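PDB 6UY4: dihydroorotate dehydrogenase from Schistosoma mansoni, which probably catalyses the quinone-dependent oxidation of (S)-dihydroorotate to orotate with FMN as cofactor, a step of de novo pyrimidine synthesis. Local coordinates for residues K217-L222 with I254-L259; L80-P85 with A348-L353; F107-V112 with A194-I199. All blocks are in the same frame, centred on the assembly; numbering follows the deposited sequence.

In the fold
The three contacts sample different layers of one FMN-binding TIM barrel. Contact 1 lies in the outer shell, where helices 215-230 and 248-259 pack by aliphatic side chains, with charged groups at the exposed margin. Contact 2 joins the residue leading into the first barrel strand, 86-88, to the last strand, 350-353, and brings in the small antiparallel hairpin of strands 75-77 and 80-82; it mixes a backbone hydrogen bond with apolar packing. Contact 3 is fully buried inside the barrel, where polar groups meet. Contacts 2 and 3 share the same sheet and touch through His84 O and Ser108 OG, whereas contact 1 meets contact 3 by Leu221 packing on Ile199, behind strand 196-200.

Contact 1 of 3, residues K217-L222 with I254-L259; sequences KLRDLL and IVEVAL
Val257 inserts between Leu218, Arg219 and Leu222 in a mainly apolar helix-helix contact on the outside of the TIM barrel, where helices 215-230 and 248-259 run side by side. The short helical segments approach to 9.9 Å between axes and cross at -28°, so the two helices run roughly parallel, N to C, as successive helices of a beta/alpha barrel do. Arg219 and Val257 are the backbone positions that come nearest each other.

The two methyls of Val257 do different work. CG1, anti to the backbone N (chi1 174°), points into the partner helix: it lies 3.6 Å from Arg219 CA and 3.7 Å from Leu222 CD1, and Leu218 CG stands 4.2 Å from this same methyl. CG2 instead lies over one face of the Arg219 guanidinium toward its rim, with NH2 of Arg219 3.9 Å from CG2. The arginine chain, extended through its first two torsions, bends at chi3 (-56°), which turns NE out of the extended line of the chain.

On the inner side, Leu218 meets Ile254 at about a right angle, its CD2 4.1 Å from Ile254 CG1. On the outer side, Glu256 reaches toward the edge of the guanidinium, near its plane, but Arg219 NH2 and Glu256 OE2 remain 4.3 Å apart, beyond salt-bridge distance. Any attraction between them is probably modest; Glu256 OE2 also forms a long, weak ion pair with Lys215, and Arg219 NH1 one with Asp260.

Toward the barrel wall the contact rests on strand 238-242, with Leu222 touching Leu240 and Ile254 touching Ile242. Val255 packs on helix 305-321, while Leu221 touches helix 179-190, placing the pair between these two helices in the outer layer of the barrel.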
ATOM      1  N   LYS A 217      -1.056 -22.555  -7.268  1.00 76.58           N
ATOM      2  CA  LYS A 217      -0.160 -21.556  -7.844  1.00 77.97           C
ATOM      3  C   LYS A 217       0.360 -20.605  -6.775  1.00 75.31           C
ATOM      4  O   LYS A 217       1.508 -20.152  -6.844  1.00 80.28           O
ATOM      5  CB  LYS A 217      -0.865 -20.782  -8.957  1.00 85.08           C
ATOM      6  CG  LYS A 217      -0.851 -21.480 -10.309  1.00 86.24           C
ATOM      7  CD  LYS A 217       0.568 -21.665 -10.822  1.00 91.52           C
ATOM      8  N   LEU A 218      -0.468 -20.294  -5.776  1.00 72.74           N
ATOM      9  CA  LEU A 218      -0.001 -19.474  -4.663  1.00 71.31           C
ATOM     10  C   LEU A 218       1.035 -20.218  -3.831  1.00 72.95           C
ATOM     11  O   LEU A 218       2.059 -19.643  -3.445  1.00 72.31           O
ATOM     12  CB  LEU A 218      -1.182 -19.044  -3.794  1.00 70.81           C
ATOM     13  CG  LEU A 218      -0.826 -18.261  -2.527  1.00 73.87           C
ATOM     14  CD1 LEU A 218      -0.054 -16.995  -2.873  1.00 66.73           C
ATOM     15  CD2 LEU A 218      -2.076 -17.930  -1.725  1.00 75.27           C
ATOM     16  N   ARG A 219       0.784 -21.499  -3.545  1.00 73.23           N
ATOM     17  CA  ARG A 219       1.760 -22.297  -2.810  1.00 68.55           C
ATOM     18  C   ARG A 219       3.059 -22.427  -3.593  1.00 70.12           C
ATOM     19  O   ARG A 219       4.151 -22.379  -3.015  1.00 72.31           O
ATOM     20  CB  ARG A 219       1.180 -23.676  -2.498  1.00 65.93           C
ATOM     21  CG  ARG A 219       2.018 -24.500  -1.535  1.00 70.98           C
ATOM     22  CD  ARG A 219       1.526 -25.939  -1.460  1.00 83.47           C
ATOM     23  NE  ARG A 219       0.112 -26.029  -1.106  1.00 90.33           N
ATOM     24  CZ  ARG A 219      -0.344 -26.117   0.140  1.00 87.73           C
ATOM     25  NH1 ARG A 219       0.502 -26.125   1.162  1.00 81.53           N
ATOM     26  NH2 ARG A 219      -1.648 -26.199   0.366  1.00 82.37           N
ATOM     27  N   ASP A 220       2.959 -22.593  -4.913  1.00 66.49           N
ATOM     28  CA  ASP A 220       4.153 -22.630  -5.749  1.00 69.25           C
ATOM     29  C   ASP A 220       4.893 -21.300  -5.708  1.00 70.96           C
ATOM     30  O   ASP A 220       6.126 -21.269  -5.611  1.00 70.49           O
ATOM     31  CB  ASP A 220       3.771 -22.986  -7.186  1.00 73.48           C
ATOM     32  CG  ASP A 220       4.831 -22.583  -8.186  1.00 79.90           C
ATOM     33  OD1 ASP A 220       5.838 -23.311  -8.311  1.00 80.66           O
ATOM     34  OD2 ASP A 220       4.658 -21.534  -8.844  1.00 75.40           O
ATOM     35  N   LEU A 221       4.155 -20.190  -5.779  1.00 69.86           N
ATOM     36  CA  LEU A 221       4.782 -18.873  -5.733  1.00 65.81           C
ATOM     37  C   LEU A 221       5.514 -18.663  -4.414  1.00 67.90           C
ATOM     38  O   LEU A 221       6.680 -18.254  -4.397  1.00 69.04           O
ATOM     39  CB  LEU A 221       3.729 -17.786  -5.949  1.00 67.96           C
ATOM     40  CG  LEU A 221       4.162 -16.339  -5.702  1.00 65.46           C
ATOM     41  CD1 LEU A 221       5.275 -15.933  -6.654  1.00 70.27           C
ATOM     42  CD2 LEU A 221       2.975 -15.397  -5.830  1.00 61.96           C
ATOM     43  N   LEU A 222       4.845 -18.947  -3.293  1.00 64.20           N
ATOM     44  CA  LEU A 222       5.474 -18.748  -1.991  1.00 61.43           C
ATOM     45  C   LEU A 222       6.663 -19.677  -1.791  1.00 62.55           C
ATOM     46  O   LEU A 222       7.629 -19.305  -1.116  1.00 68.54           O
ATOM     47  CB  LEU A 222       4.451 -18.950  -0.874  1.00 69.26           C
ATOM     48  CG  LEU A 222       3.312 -17.932  -0.815  1.00 69.82           C
ATOM     49  CD1 LEU A 222       2.460 -18.154   0.425  1.00 66.65           C
ATOM     50  CD2 LEU A 222       3.861 -16.515  -0.850  1.00 61.96           C
ATOM     51  N   ILE A 254      -5.837 -18.774   1.411  1.00 66.19           N
ATOM     52  CA  ILE A 254      -4.664 -17.904   1.429  1.00 60.24           C
ATOM     53  C   ILE A 254      -3.977 -17.971   2.786  1.00 59.94           C
ATOM     54  O   ILE A 254      -2.748 -18.076   2.872  1.00 62.27           O
ATOM     55  CB  ILE A 254      -5.061 -16.460   1.065  1.00 62.92           C
ATOM     56  CG1 ILE A 254      -5.586 -16.395  -0.369  1.00 66.13           C
ATOM     57  CG2 ILE A 254      -3.880 -15.519   1.242  1.00 64.28           C
ATOM     58  CD1 ILE A 254      -6.055 -15.022  -0.786  1.00 67.13           C
ATOM     59  N   VAL A 255      -4.760 -17.927   3.866  1.00 59.68           N
ATOM     60  CA  VAL A 255      -4.186 -17.985   5.208  1.00 57.53           C
ATOM     61  C   VAL A 255      -3.507 -19.328   5.442  1.00 63.20           C
ATOM     62  O   VAL A 255      -2.429 -19.397   6.045  1.00 66.87           O
ATOM     63  CB  VAL A 255      -5.272 -17.705   6.264  1.00 61.99           C
ATOM     64  CG1 VAL A 255      -4.744 -17.977   7.664  1.00 57.32           C
ATOM     65  CG2 VAL A 255      -5.768 -16.272   6.146  1.00 62.00           C
ATOM     66  N   GLU A 256      -4.121 -20.414   4.967  1.00 59.98           N
ATOM     67  CA  GLU A 256      -3.554 -21.742   5.177  1.00 61.43           C
ATOM     68  C   GLU A 256      -2.187 -21.869   4.517  1.00 68.03           C
ATOM     69  O   GLU A 256      -1.217 -22.308   5.147  1.00 70.68           O
ATOM     70  CB  GLU A 256      -4.508 -22.811   4.644  1.00 68.95           C
ATOM     71  CG  GLU A 256      -3.904 -24.204   4.610  1.00 73.49           C
ATOM     72  CD  GLU A 256      -4.856 -25.239   4.046  1.00 88.25           C
ATOM     73  OE1 GLU A 256      -6.067 -24.949   3.960  1.00 97.64           O
ATOM     74  OE2 GLU A 256      -4.390 -26.340   3.686  1.00 96.93           O
ATOM     75  N   VAL A 257      -2.091 -21.489   3.242  1.00 66.14           N
ATOM     76  CA  VAL A 257      -0.817 -21.570   2.532  1.00 64.84           C
ATOM     77  C   VAL A 257       0.210 -20.645   3.173  1.00 67.28           C
ATOM     78  O   VAL A 257       1.393 -20.989   3.287  1.00 67.94           O
ATOM     79  CB  VAL A 257      -1.018 -21.250   1.038  1.00 73.36           C
ATOM     80  CG1 VAL A 257       0.320 -21.175   0.323  1.00 70.52           C
ATOM     81  CG2 VAL A 257      -1.914 -22.294   0.390  1.00 70.00           C
ATOM     82  N   ALA A 258      -0.227 -19.463   3.613  1.00 70.36           N
ATOM     83  CA  ALA A 258       0.685 -18.503   4.224  1.00 66.21           C
ATOM     84  C   ALA A 258       1.232 -18.982   5.562  1.00 67.78           C
ATOM     85  O   ALA A 258       2.286 -18.499   5.993  1.00 66.46           O
ATOM     86  CB  ALA A 258      -0.018 -17.158   4.406  1.00 56.66           C
ATOM     87  N   LEU A 259       0.550 -19.913   6.227  1.00 69.84           N
ATOM     88  CA  LEU A 259       0.970 -20.394   7.534  1.00 70.95           C
ATOM     89  C   LEU A 259       1.554 -21.799   7.510  1.00 65.63           C
ATOM     90  O   LEU A 259       2.033 -22.265   8.550  1.00 69.06           O
ATOM     91  CB  LEU A 259      -0.207 -20.354   8.520  1.00 70.57           C
ATOM     92  CG  LEU A 259      -0.759 -18.969   8.865  1.00 71.78           C
ATOM     93  CD1 LEU A 259      -1.832 -19.075   9.935  1.00 71.92           C
ATOM     94  CD2 LEU A 259       0.358 -18.037   9.309  1.00 75.16           C
TER

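Contact 2 of 3, residues L80-P85 with A348-L353; sequences LEFDHP and ASLVQL
Pro85 and Leu350 meet where the TIM barrel closes, the first strand, 86-88, pairing in parallel with the last, 350-353. The tightly packed part centres on the proline. Its carbonyl O accepts a hydrogen bond from Val351 N at 2.7 Å, nearly straight at 165°, which brings the chain leading into strand 86-88 alongside the final strand. Leu350 CD2 lies 3.7 Å from Pro85 CA, and Leu344 of helix 337-346 touches both Pro85 and Val351.

Leu350 also extends to the antiparallel hairpin of strands 75-77 and 80-82. Its CG is anti to the carbonyl carbon (chi1 -65°), and from there the two methyls spread over a single face of the Phe82 ring, the side chains crossing at about a right angle. Cys75 and Val77 of the hairpin's other strand touch Leu350 as well.

The opposite extreme is the loose margin at Ser349, which is partly exposed; its nearest approach is by its backbone O, 3.8 Å from Pro85 CB, the side chain staying well away. Over the aromatic ring, by contrast, Leu350 CD1 makes a CH-pi contact, 4.1 Å from the Phe82 ring centroid and 27° off the normal.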
ATOM      1  N   LEU A  80      11.964  -4.610  14.099  1.00 68.41           N
ATOM      2  CA  LEU A  80      12.313  -3.266  13.664  1.00 59.36           C
ATOM      3  C   LEU A  80      11.603  -2.239  14.535  1.00 65.34           C
ATOM      4  O   LEU A  80      10.442  -2.428  14.912  1.00 71.81           O
ATOM      5  CB  LEU A  80      11.940  -3.049  12.196  1.00 64.24           C
ATOM      6  CG  LEU A  80      12.655  -3.937  11.176  1.00 62.81           C
ATOM      7  CD1 LEU A  80      12.104  -3.698   9.781  1.00 60.73           C
ATOM      8  CD2 LEU A  80      14.152  -3.686  11.213  1.00 60.27           C
ATOM      9  N   GLU A  81      12.302  -1.152  14.845  1.00 65.30           N
ATOM     10  CA  GLU A  81      11.758  -0.092  15.683  1.00 68.08           C
ATOM     11  C   GLU A  81      10.960   0.880  14.818  1.00 70.68           C
ATOM     12  O   GLU A  81      11.481   1.415  13.832  1.00 64.08           O
ATOM     13  CB  GLU A  81      12.882   0.635  16.420  1.00 70.22           C
ATOM     14  CG  GLU A  81      12.438   1.873  17.175  1.00 79.44           C
ATOM     15  CD  GLU A  81      13.601   2.618  17.798  1.00 90.47           C
ATOM     16  OE1 GLU A  81      14.732   2.088  17.772  1.00 93.26           O
ATOM     17  OE2 GLU A  81      13.384   3.737  18.312  1.00 93.85           O
ATOM     18  N   PHE A  82       9.703   1.108  15.188  1.00 71.41           N
ATOM     19  CA  PHE A  82       8.828   2.041  14.491  1.00 67.03           C
ATOM     20  C   PHE A  82       8.495   3.205  15.412  1.00 73.31           C
ATOM     21  O   PHE A  82       8.155   2.999  16.583  1.00 79.49           O
ATOM     22  CB  PHE A  82       7.541   1.353  14.028  1.00 69.07           C
ATOM     23  CG  PHE A  82       7.724   0.442  12.847  1.00 64.67           C
ATOM     24  CD1 PHE A  82       8.220  -0.840  13.013  1.00 66.56           C
ATOM     25  CD2 PHE A  82       7.388   0.863  11.571  1.00 66.29           C
ATOM     26  CE1 PHE A  82       8.384  -1.682  11.928  1.00 63.87           C
ATOM     27  CE2 PHE A  82       7.550   0.026  10.482  1.00 64.51           C
ATOM     28  CZ  PHE A  82       8.048  -1.248  10.661  1.00 60.12           C
ATOM     29  N   ASP A  83       8.598   4.427  14.881  1.00 71.53           N
ATOM     30  CA  ASP A  83       8.222   5.604  15.656  1.00 72.85           C
ATOM     31  C   ASP A  83       6.744   5.575  16.022  1.00 76.23           C
ATOM     32  O   ASP A  83       6.360   6.048  17.098  1.00 77.13           O
ATOM     33  CB  ASP A  83       8.560   6.871  14.869  1.00 66.87           C
ATOM     34  CG  ASP A  83       8.420   8.133  15.698  1.00 76.20           C
ATOM     35  OD1 ASP A  83       8.337   8.036  16.939  1.00 90.93           O
ATOM     36  OD2 ASP A  83       8.393   9.230  15.099  1.00 80.40           O
ATOM     37  N   HIS A  84       5.911   5.019  15.150  1.00 75.85           N
ATOM     38  CA  HIS A  84       4.484   4.850  15.384  1.00 76.97           C
ATOM     39  C   HIS A  84       3.942   3.904  14.311  1.00 71.01           C
ATOM     40  O   HIS A  84       4.566   3.743  13.262  1.00 67.76           O
ATOM     41  CB  HIS A  84       3.746   6.201  15.356  1.00 75.37           C
ATOM     42  CG  HIS A  84       4.036   7.025  14.142  1.00 66.02           C
ATOM     43  ND1 HIS A  84       3.335   6.887  12.964  1.00 69.69           N
ATOM     44  CD2 HIS A  84       4.949   8.002  13.926  1.00 68.80           C
ATOM     45  CE1 HIS A  84       3.804   7.743  12.075  1.00 77.62           C
ATOM     46  NE2 HIS A  84       4.783   8.431  12.631  1.00 74.71           N
ATOM     47  N   PRO A  85       2.797   3.259  14.558  1.00 71.90           N
ATOM     48  CA  PRO A  85       2.317   2.234  13.614  1.00 69.65           C
ATOM     49  C   PRO A  85       1.814   2.776  12.283  1.00 66.74           C
ATOM     50  O   PRO A  85       1.354   1.981  11.455  1.00 68.60           O
ATOM     51  CB  PRO A  85       1.178   1.558  14.391  1.00 67.72           C
ATOM     52  CG  PRO A  85       0.701   2.605  15.332  1.00 67.35           C
ATOM     53  CD  PRO A  85       1.933   3.351  15.748  1.00 69.94           C
ATOM     54  N   ALA A 348      -4.348  -5.807  13.814  1.00 68.84           N
ATOM     55  CA  ALA A 348      -3.246  -5.230  13.059  1.00 68.33           C
ATOM     56  C   ALA A 348      -2.159  -4.721  13.996  1.00 69.46           C
ATOM     57  O   ALA A 348      -2.445  -4.198  15.077  1.00 74.61           O
ATOM     58  CB  ALA A 348      -3.739  -4.090  12.166  1.00 66.26           C
ATOM     59  N   SER A 349      -0.905  -4.888  13.576  1.00 67.59           N
ATOM     60  CA  SER A 349       0.231  -4.336  14.298  1.00 71.02           C
ATOM     61  C   SER A 349       0.756  -3.049  13.681  1.00 63.56           C
ATOM     62  O   SER A 349       1.393  -2.255  14.381  1.00 58.86           O
ATOM     63  CB  SER A 349       1.369  -5.363  14.369  1.00 69.30           C
ATOM     64  OG  SER A 349       0.971  -6.512  15.096  1.00 69.71           O
ATOM     65  N   LEU A 350       0.504  -2.833  12.393  1.00 63.10           N
ATOM     66  CA  LEU A 350       0.837  -1.596  11.707  1.00 59.37           C
ATOM     67  C   LEU A 350      -0.366  -1.155  10.887  1.00 62.00           C
ATOM     68  O   LEU A 350      -1.277  -1.940  10.613  1.00 63.76           O
ATOM     69  CB  LEU A 350       2.064  -1.762  10.800  1.00 63.79           C
ATOM     70  CG  LEU A 350       3.394  -2.076  11.487  1.00 67.33           C
ATOM     71  CD1 LEU A 350       4.487  -2.324  10.458  1.00 62.51           C
ATOM     72  CD2 LEU A 350       3.789  -0.950  12.428  1.00 56.19           C
ATOM     73  N   VAL A 351      -0.368   0.120  10.498  1.00 59.26           N
ATOM     74  CA  VAL A 351      -1.435   0.678   9.678  1.00 61.31           C
ATOM     75  C   VAL A 351      -0.824   1.553   8.592  1.00 60.89           C
ATOM     76  O   VAL A 351       0.233   2.162   8.778  1.00 62.36           O
ATOM     77  CB  VAL A 351      -2.457   1.482  10.515  1.00 64.28           C
ATOM     78  CG1 VAL A 351      -3.253   0.557  11.425  1.00 61.40           C
ATOM     79  CG2 VAL A 351      -1.761   2.565  11.320  1.00 64.01           C
ATOM     80  N   GLN A 352      -1.500   1.603   7.444  1.00 64.74           N
ATOM     81  CA  GLN A 352      -1.056   2.396   6.307  1.00 65.19           C
ATOM     82  C   GLN A 352      -2.245   3.140   5.715  1.00 66.64           C
ATOM     83  O   GLN A 352      -3.403   2.768   5.919  1.00 64.70           O
ATOM     84  CB  GLN A 352      -0.390   1.528   5.230  1.00 63.02           C
ATOM     85  CG  GLN A 352       0.887   0.839   5.677  1.00 63.73           C
ATOM     86  CD  GLN A 352       1.427  -0.123   4.635  1.00 64.59           C
ATOM     87  OE1 GLN A 352       0.830  -0.308   3.574  1.00 65.37           O
ATOM     88  NE2 GLN A 352       2.562  -0.744   4.935  1.00 63.93           N
ATOM     89  N   LEU A 353      -1.941   4.202   4.971  1.00 65.64           N
ATOM     90  CA  LEU A 353      -2.967   5.025   4.349  1.00 61.98           C
ATOM     91  C   LEU A 353      -2.447   5.549   3.018  1.00 64.87           C
ATOM     92  O   LEU A 353      -1.265   5.415   2.688  1.00 66.70           O
ATOM     93  CB  LEU A 353      -3.395   6.177   5.270  1.00 67.40           C
ATOM     94  CG  LEU A 353      -2.319   7.143   5.779  1.00 69.13           C
ATOM     95  CD1 LEU A 353      -2.125   8.325   4.833  1.00 65.96           C
ATOM     96  CD2 LEU A 353      -2.655   7.628   7.182  1.00 71.68           C
TER

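Contact 3 of 3, residues F107-V112 with A194-I199; sequences FSHIEV and ADYLVI
Tyr196 carries its hydroxyl across the barrel interior onto the side chain of Glu111, bridging strands 196-200 and 109-115 past the intervening strand 165-170. The tyrosine OH donates a hydrogen bond to Glu111 OE1 at 3.2 Å, meeting that oxygen on its anti side. OE1 in turn lies at the edge of the phenol ring, in its plane, and the carboxylate and ring planes stand 82° apart.

Glu111 reaches this place because its CG is anti to the backbone N (chi1 -176°) and the chain continues extended. Beyond the tyrosine, Val198 CG2 packs 3.8 Å from Glu111 OE2, giving the carboxylate an apolar neighbour. His109 also approaches the hydroxyl: its CD2 lies 3.5 Å from Tyr196 OH, while ND1 of the same ring donates to Ser108 OG, which helps fix the ring's rotation.

Two further residues extend the buried network. Gln352 NE2 bonds to both Glu111 OE1 and His109 NE2, and Asn169 ND2 bonds to Glu111 OE2. With Tyr196, Gln352 and Asn169 all directed at its two oxygens, Glu111 is held as an acceptor on both, its side chain about 5 Å from the bound FMN at the nearest atoms.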
ATOM      1  N   PHE A 107       5.347  10.064   8.440  1.00 80.84           N
ATOM      2  CA  PHE A 107       5.135   8.627   8.331  1.00 72.39           C
ATOM      3  C   PHE A 107       6.316   7.868   8.920  1.00 69.32           C
ATOM      4  O   PHE A 107       7.475   8.248   8.736  1.00 76.80           O
ATOM      5  CB  PHE A 107       4.936   8.221   6.871  1.00 63.68           C
ATOM      6  CG  PHE A 107       3.647   8.705   6.274  1.00 62.77           C
ATOM      7  CD1 PHE A 107       2.439   8.150   6.661  1.00 62.65           C
ATOM      8  CD2 PHE A 107       3.644   9.703   5.315  1.00 68.42           C
ATOM      9  CE1 PHE A 107       1.251   8.589   6.108  1.00 65.50           C
ATOM     10  CE2 PHE A 107       2.459  10.146   4.757  1.00 63.59           C
ATOM     11  CZ  PHE A 107       1.261   9.588   5.156  1.00 63.00           C
ATOM     12  N   SER A 108       6.015   6.784   9.635  1.00 66.19           N
ATOM     13  CA  SER A 108       7.067   5.975  10.234  1.00 69.37           C
ATOM     14  C   SER A 108       7.685   4.993   9.249  1.00 73.49           C
ATOM     15  O   SER A 108       8.826   4.567   9.457  1.00 73.88           O
ATOM     16  CB  SER A 108       6.526   5.210  11.442  1.00 68.24           C
ATOM     17  OG  SER A 108       5.527   4.285  11.050  1.00 68.13           O
ATOM     18  N   HIS A 109       6.964   4.622   8.194  1.00 66.70           N
ATOM     19  CA  HIS A 109       7.526   3.750   7.175  1.00 65.49           C
ATOM     20  C   HIS A 109       6.865   4.041   5.837  1.00 62.73           C
ATOM     21  O   HIS A 109       5.687   4.404   5.772  1.00 57.25           O
ATOM     22  CB  HIS A 109       7.375   2.267   7.545  1.00 62.20           C
ATOM     23  CG  HIS A 109       5.956   1.803   7.648  1.00 65.27           C
ATOM     24  ND1 HIS A 109       5.200   1.964   8.789  1.00 64.69           N
ATOM     25  CD2 HIS A 109       5.161   1.163   6.758  1.00 57.96           C
ATOM     26  CE1 HIS A 109       3.998   1.451   8.594  1.00 63.45           C
ATOM     27  NE2 HIS A 109       3.948   0.960   7.370  1.00 60.78           N
ATOM     28  N   ILE A 110       7.646   3.890   4.770  1.00 68.01           N
ATOM     29  CA  ILE A 110       7.180   4.077   3.403  1.00 65.72           C
ATOM     30  C   ILE A 110       7.334   2.757   2.663  1.00 65.25           C
ATOM     31  O   ILE A 110       8.366   2.086   2.782  1.00 68.37           O
ATOM     32  CB  ILE A 110       7.957   5.197   2.678  1.00 74.25           C
ATOM     33  CG1 ILE A 110       8.024   6.456   3.543  1.00 70.21           C
ATOM     34  CG2 ILE A 110       7.321   5.505   1.330  1.00 66.10           C
ATOM     35  CD1 ILE A 110       6.675   7.049   3.860  1.00 69.57           C
ATOM     36  N   GLU A 111       6.312   2.387   1.902  1.00 63.56           N
ATOM     37  CA  GLU A 111       6.315   1.155   1.121  1.00 61.53           C
ATOM     38  C   GLU A 111       6.516   1.538  -0.345  1.00 59.21           C
ATOM     39  O   GLU A 111       5.562   1.832  -1.064  1.00 59.72           O
ATOM     40  CB  GLU A 111       5.024   0.368   1.338  1.00 65.34           C
ATOM     41  CG  GLU A 111       4.977  -0.974   0.627  1.00 68.35           C
ATOM     42  CD  GLU A 111       3.871  -1.869   1.156  1.00 74.82           C
ATOM     43  OE1 GLU A 111       3.752  -1.998   2.394  1.00 75.24           O
ATOM     44  OE2 GLU A 111       3.119  -2.440   0.337  1.00 68.65           O
ATOM     45  N   VAL A 112       7.776   1.542  -0.777  1.00 62.08           N
ATOM     46  CA  VAL A 112       8.096   1.825  -2.170  1.00 63.01           C
ATOM     47  C   VAL A 112       7.556   0.706  -3.049  1.00 66.21           C
ATOM     48  O   VAL A 112       7.672  -0.481  -2.718  1.00 69.14           O
ATOM     49  CB  VAL A 112       9.617   1.992  -2.346  1.00 63.13           C
ATOM     50  CG1 VAL A 112       9.962   2.282  -3.799  1.00 65.98           C
ATOM     51  CG2 VAL A 112      10.139   3.093  -1.439  1.00 62.28           C
ATOM     52  N   ALA A 194      16.117  -3.680   1.417  1.00 66.80           N
ATOM     53  CA  ALA A 194      14.809  -3.355   1.964  1.00 64.18           C
ATOM     54  C   ALA A 194      14.642  -3.936   3.362  1.00 59.47           C
ATOM     55  O   ALA A 194      15.182  -4.996   3.687  1.00 62.88           O
ATOM     56  CB  ALA A 194      13.697  -3.881   1.057  1.00 62.00           C
ATOM     57  N   ASP A 195      13.878  -3.223   4.194  1.00 59.57           N
ATOM     58  CA  ASP A 195      13.567  -3.736   5.523  1.00 66.96           C
ATOM     59  C   ASP A 195      12.542  -4.861   5.460  1.00 65.50           C
ATOM     60  O   ASP A 195      12.596  -5.793   6.270  1.00 64.72           O
ATOM     61  CB  ASP A 195      13.064  -2.608   6.424  1.00 63.16           C
ATOM     62  CG  ASP A 195      14.132  -1.572   6.710  1.00 69.15           C
ATOM     63  OD1 ASP A 195      15.324  -1.943   6.761  1.00 68.09           O
ATOM     64  OD2 ASP A 195      13.780  -0.386   6.882  1.00 68.18           O
ATOM     65  N   TYR A 196      11.603  -4.790   4.518  1.00 63.21           N
ATOM     66  CA  TYR A 196      10.659  -5.874   4.294  1.00 60.01           C
ATOM     67  C   TYR A 196      10.215  -5.846   2.841  1.00 56.82           C
ATOM     68  O   TYR A 196      10.311  -4.823   2.159  1.00 59.23           O
ATOM     69  CB  TYR A 196       9.450  -5.787   5.239  1.00 61.91           C
ATOM     70  CG  TYR A 196       8.552  -4.586   5.024  1.00 68.19           C
ATOM     71  CD1 TYR A 196       7.457  -4.655   4.170  1.00 70.03           C
ATOM     72  CD2 TYR A 196       8.786  -3.391   5.691  1.00 64.09           C
ATOM     73  CE1 TYR A 196       6.631  -3.564   3.977  1.00 65.55           C
ATOM     74  CE2 TYR A 196       7.961  -2.294   5.504  1.00 63.23           C
ATOM     75  CZ  TYR A 196       6.886  -2.388   4.646  1.00 66.59           C
ATOM     76  OH  TYR A 196       6.062  -1.304   4.453  1.00 70.58           O
ATOM     77  N   LEU A 197       9.730  -6.992   2.372  1.00 59.61           N
ATOM     78  CA  LEU A 197       9.252  -7.155   1.009  1.00 57.38           C
ATOM     79  C   LEU A 197       7.786  -7.566   1.030  1.00 61.55           C
ATOM     80  O   LEU A 197       7.337  -8.268   1.942  1.00 62.51           O
ATOM     81  CB  LEU A 197      10.081  -8.199   0.252  1.00 58.63           C
ATOM     82  CG  LEU A 197      11.592  -7.956   0.196  1.00 62.16           C
ATOM     83  CD1 LEU A 197      12.314  -9.187  -0.330  1.00 64.59           C
ATOM     84  CD2 LEU A 197      11.917  -6.740  -0.659  1.00 59.89           C
ATOM     85  N   VAL A 198       7.042  -7.118   0.021  1.00 64.05           N
ATOM     86  CA  VAL A 198       5.613  -7.384  -0.087  1.00 61.04           C
ATOM     87  C   VAL A 198       5.322  -7.951  -1.469  1.00 60.98           C
ATOM     88  O   VAL A 198       5.928  -7.535  -2.463  1.00 58.87           O
ATOM     89  CB  VAL A 198       4.772  -6.113   0.163  1.00 55.38           C
ATOM     90  CG1 VAL A 198       3.288  -6.452   0.202  1.00 54.35           C
ATOM     91  CG2 VAL A 198       5.195  -5.436   1.451  1.00 58.66           C
ATOM     92  N   ILE A 199       4.396  -8.905  -1.528  1.00 60.63           N
ATOM     93  CA  ILE A 199       3.922  -9.479  -2.781  1.00 59.66           C
ATOM     94  C   ILE A 199       2.404  -9.388  -2.797  1.00 63.60           C
ATOM     95  O   ILE A 199       1.742  -9.821  -1.847  1.00 60.69           O
ATOM     96  CB  ILE A 199       4.382 -10.940  -2.951  1.00 63.75           C
ATOM     97  CG1 ILE A 199       5.909 -11.011  -2.972  1.00 64.50           C
ATOM     98  CG2 ILE A 199       3.796 -11.539  -4.221  1.00 60.38           C
ATOM     99  CD1 ILE A 199       6.449 -12.405  -3.134  1.00 65.08           C
TER